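PDB 3TR0: guanylate kinase from Coxiella burnetii, which catalyses the ATP-dependent phosphorylation of GMP to GDP, probably serving to recycle GMP. Local coordinates for residues A[118-123]-A[164-169]. Sequence-based numbering, arbitrary orientation.
Sequences PALSIF and FDYLVV
Phe123 and Phe164 form the tightly packed part of this contact. Their rings make a T-shaped pair, with planes at 75° and centroids 5.0 Å apart. Phe123 CD1 lies over one face of the Phe164 ring, displaced toward its rim, and reaches Phe164 CE1 at 3.5 Å. Phe123 CB also lies over that ring, 4.2 Å from its centroid, in a CH-pi contact, while Leu167 CD2 packs against the same CB. Ser121 CB comes obliquely to Phe164 CD2 at 3.4 Å, and Arg113 makes a cation-pi contact with the Phe164 ring.

Backbone bonding is regular here: Tyr166 N donates to Ser121 O, Phe123 N to Tyr166 O (2.9 Å, 173° at the hydrogen) and Val168 N to Phe123 O, the ladder expected of parallel bridges Ile122–Tyr166 and Phe123–Leu167. On the sheet face bearing Ile122 and Tyr166, Ile122 CG2 meets Val168 CG2 at 3.8 Å, and helix 173-187 covers Ile122 and Tyr166.

The end of the contact at Leu120 and Asp165, both partly exposed, is more open and includes a water. Leu120 CD1 merely approaches the edge of the Tyr166 ring, 4.1 Å from CE2. Before the 166-169 strand begins, Asp165 takes over the pairing: its OD2 accepts Ser121 N at 2.8 Å on the anti side of the carboxylate. The water donates to OD2 and is hydrogen-bonded to Ser121 OG; that hydroxyl accepts Asp165 N and is hydrogen-bonded to Arg113. Asp165 N also bonds weakly to Ser121 O.

Strand 120-125 thus lies between 9-13 and 166-169, the latter ending the five-stranded parallel sheet within the chain. Phe123 packs on Pro15 of the predicted ATP-binding loop, and the 2-3-1-4-5 strand order is that of the P-loop nucleoside monophosphate kinase fold.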
ATOM      1  N   PRO A 118      -9.843  10.396   0.873  1.00 27.54           N
ATOM      2  CA  PRO A 118      -8.803   9.508   0.335  1.00 22.78           C
ATOM      3  C   PRO A 118      -7.531   9.495   1.179  1.00 19.52           C
ATOM      4  O   PRO A 118      -6.682   8.632   0.967  1.00 17.94           O
ATOM      5  CB  PRO A 118      -8.500  10.117  -1.040  1.00 30.30           C
ATOM      6  CG  PRO A 118      -9.700  10.930  -1.376  1.00 33.82           C
ATOM      7  CD  PRO A 118     -10.169  11.480  -0.067  1.00 31.79           C
ATOM      8  N   ALA A 119      -7.399  10.441   2.109  1.00 18.72           N
ATOM      9  CA  ALA A 119      -6.190  10.548   2.925  1.00 18.94           C
ATOM     10  C   ALA A 119      -5.786   9.238   3.615  1.00 20.68           C
ATOM     11  O   ALA A 119      -6.626   8.511   4.154  1.00 18.45           O
ATOM     12  CB  ALA A 119      -6.348  11.659   3.956  1.00 18.99           C
ATOM     13  N   LEU A 120      -4.488   8.949   3.594  1.00 13.52           N
ATOM     14  CA  LEU A 120      -3.950   7.787   4.291  1.00 14.54           C
ATOM     15  C   LEU A 120      -3.210   8.260   5.533  1.00 17.62           C
ATOM     16  O   LEU A 120      -2.549   9.298   5.509  1.00 17.42           O
ATOM     17  CB  LEU A 120      -3.002   6.995   3.386  1.00 15.21           C
ATOM     18  CG  LEU A 120      -3.619   6.250   2.197  1.00 23.86           C
ATOM     19  CD1 LEU A 120      -2.565   5.392   1.512  1.00 20.18           C
ATOM     20  CD2 LEU A 120      -4.794   5.397   2.644  1.00 25.71           C
ATOM     21  N   SER A 121      -3.327   7.511   6.623  1.00 13.69           N
ATOM     22  CA  SER A 121      -2.670   7.904   7.861  1.00 14.88           C
ATOM     23  C   SER A 121      -1.724   6.811   8.359  1.00 16.54           C
ATOM     24  O   SER A 121      -2.033   5.619   8.277  1.00 14.03           O
ATOM     25  CB  SER A 121      -3.703   8.298   8.928  1.00 18.26           C
ATOM     26  OG  SER A 121      -4.575   7.225   9.228  1.00 18.81           O
ATOM     27  N   ILE A 122      -0.561   7.237   8.848  1.00 16.08           N
ATOM     28  CA  ILE A 122       0.485   6.335   9.316  1.00 14.42           C
ATOM     29  C   ILE A 122       0.881   6.725  10.736  1.00 13.53           C
ATOM     30  O   ILE A 122       1.170   7.894  11.002  1.00 16.98           O
ATOM     31  CB  ILE A 122       1.749   6.458   8.439  1.00 14.51           C
ATOM     32  CG1 ILE A 122       1.404   6.253   6.964  1.00 18.89           C
ATOM     33  CG2 ILE A 122       2.833   5.494   8.915  1.00 13.57           C
ATOM     34  CD1 ILE A 122       2.516   6.662   6.010  1.00 17.50           C
ATOM     35  N   PHE A 123       0.894   5.757  11.645  1.00 13.59           N
ATOM     36  CA  PHE A 123       1.312   6.018  13.016  1.00 12.93           C
ATOM     37  C   PHE A 123       2.698   5.435  13.264  1.00 21.23           C
ATOM     38  O   PHE A 123       2.934   4.253  13.028  1.00 19.18           O
ATOM     39  CB  PHE A 123       0.306   5.445  14.019  1.00 15.54           C
ATOM     40  CG  PHE A 123       0.387   6.079  15.383  1.00 16.04           C
ATOM     41  CD1 PHE A 123      -0.475   7.106  15.734  1.00 17.75           C
ATOM     42  CD2 PHE A 123       1.336   5.665  16.299  1.00 20.40           C
ATOM     43  CE1 PHE A 123      -0.404   7.699  16.984  1.00 14.35           C
ATOM     44  CE2 PHE A 123       1.416   6.256  17.548  1.00 18.17           C
ATOM     45  CZ  PHE A 123       0.547   7.278  17.886  1.00 15.47           C
ATOM     46  N   PHE A 164      -5.587   4.762  12.735  1.00 17.57           N
ATOM     47  CA  PHE A 164      -4.656   4.946  11.624  1.00 15.27           C
ATOM     48  C   PHE A 164      -4.638   3.753  10.678  1.00 13.95           C
ATOM     49  O   PHE A 164      -4.938   2.636  11.082  1.00 16.79           O
ATOM     50  CB  PHE A 164      -3.257   5.258  12.159  1.00 16.04           C
ATOM     51  CG  PHE A 164      -3.160   6.615  12.784  1.00 13.02           C
ATOM     52  CD1 PHE A 164      -3.707   6.851  14.033  1.00 19.68           C
ATOM     53  CD2 PHE A 164      -2.565   7.665  12.108  1.00 14.65           C
ATOM     54  CE1 PHE A 164      -3.655   8.107  14.602  1.00 15.82           C
ATOM     55  CE2 PHE A 164      -2.510   8.928  12.676  1.00 15.02           C
ATOM     56  CZ  PHE A 164      -3.053   9.144  13.927  1.00 18.89           C
ATOM     57  N   ASP A 165      -4.290   4.005   9.419  1.00 17.94           N
ATOM     58  CA  ASP A 165      -4.292   2.956   8.396  1.00 20.44           C
ATOM     59  C   ASP A 165      -3.087   2.022   8.483  1.00 19.31           C
ATOM     60  O   ASP A 165      -3.189   0.833   8.188  1.00 22.51           O
ATOM     61  CB  ASP A 165      -4.342   3.585   7.001  1.00 14.44           C
ATOM     62  CG  ASP A 165      -5.566   4.448   6.795  1.00 21.39           C
ATOM     63  OD1 ASP A 165      -6.691   3.953   7.004  1.00 21.06           O
ATOM     64  OD2 ASP A 165      -5.405   5.625   6.431  1.00 22.47           O
ATOM     65  N   TYR A 166      -1.940   2.573   8.863  1.00 13.41           N
ATOM     66  CA  TYR A 166      -0.691   1.824   8.899  1.00 10.49           C
ATOM     67  C   TYR A 166       0.024   2.089  10.203  1.00 12.55           C
ATOM     68  O   TYR A 166      -0.097   3.180  10.766  1.00 16.16           O
ATOM     69  CB  TYR A 166       0.223   2.267   7.753  1.00 11.71           C
ATOM     70  CG  TYR A 166      -0.361   2.006   6.383  1.00 14.60           C
ATOM     71  CD1 TYR A 166      -0.241   0.758   5.781  1.00 12.59           C
ATOM     72  CD2 TYR A 166      -1.038   2.999   5.700  1.00 16.67           C
ATOM     73  CE1 TYR A 166      -0.786   0.513   4.521  1.00 12.21           C
ATOM     74  CE2 TYR A 166      -1.585   2.768   4.448  1.00 19.33           C
ATOM     75  CZ  TYR A 166      -1.456   1.526   3.866  1.00 19.44           C
ATOM     76  OH  TYR A 166      -2.001   1.305   2.620  1.00 17.48           O
ATOM     77  N   LEU A 167       0.770   1.093  10.669  1.00 16.06           N
ATOM     78  CA  LEU A 167       1.656   1.263  11.815  1.00 14.60           C
ATOM     79  C   LEU A 167       3.088   0.951  11.395  1.00 16.18           C
ATOM     80  O   LEU A 167       3.350  -0.079  10.775  1.00 17.21           O
ATOM     81  CB  LEU A 167       1.241   0.340  12.968  1.00 12.08           C
ATOM     82  CG  LEU A 167      -0.214   0.375  13.433  1.00 19.43           C
ATOM     83  CD1 LEU A 167      -0.402  -0.602  14.586  1.00 22.14           C
ATOM     84  CD2 LEU A 167      -0.628   1.777  13.856  1.00 16.67           C
ATOM     85  N   VAL A 168       4.015   1.844  11.721  1.00 12.26           N
ATOM     86  CA  VAL A 168       5.423   1.626  11.402  1.00 13.38           C
ATOM     87  C   VAL A 168       6.276   1.813  12.649  1.00 19.46           C
ATOM     88  O   VAL A 168       6.136   2.815  13.338  1.00 16.96           O
ATOM     89  CB  VAL A 168       5.918   2.599  10.321  1.00 16.30           C
ATOM     90  CG1 VAL A 168       7.397   2.388  10.071  1.00 16.36           C
ATOM     91  CG2 VAL A 168       5.124   2.419   9.032  1.00 14.08           C
ATOM     92  N   VAL A 169       7.149   0.851  12.940  1.00 16.83           N
ATOM     93  CA  VAL A 169       8.000   0.937  14.127  1.00 16.41           C
ATOM     94  C   VAL A 169       9.336   1.582  13.783  1.00 16.76           C
ATOM     95  O   VAL A 169      10.012   1.151  12.852  1.00 21.41           O
ATOM     96  CB  VAL A 169       8.265  -0.453  14.760  1.00 18.81           C
ATOM     97  CG1 VAL A 169       9.056  -0.306  16.072  1.00 19.99           C
ATOM     98  CG2 VAL A 169       6.963  -1.179  15.014  1.00 23.78           C
TER
HETATM   99  O   HOH W   1      -6.842   7.552   7.630  0.86 21.00           O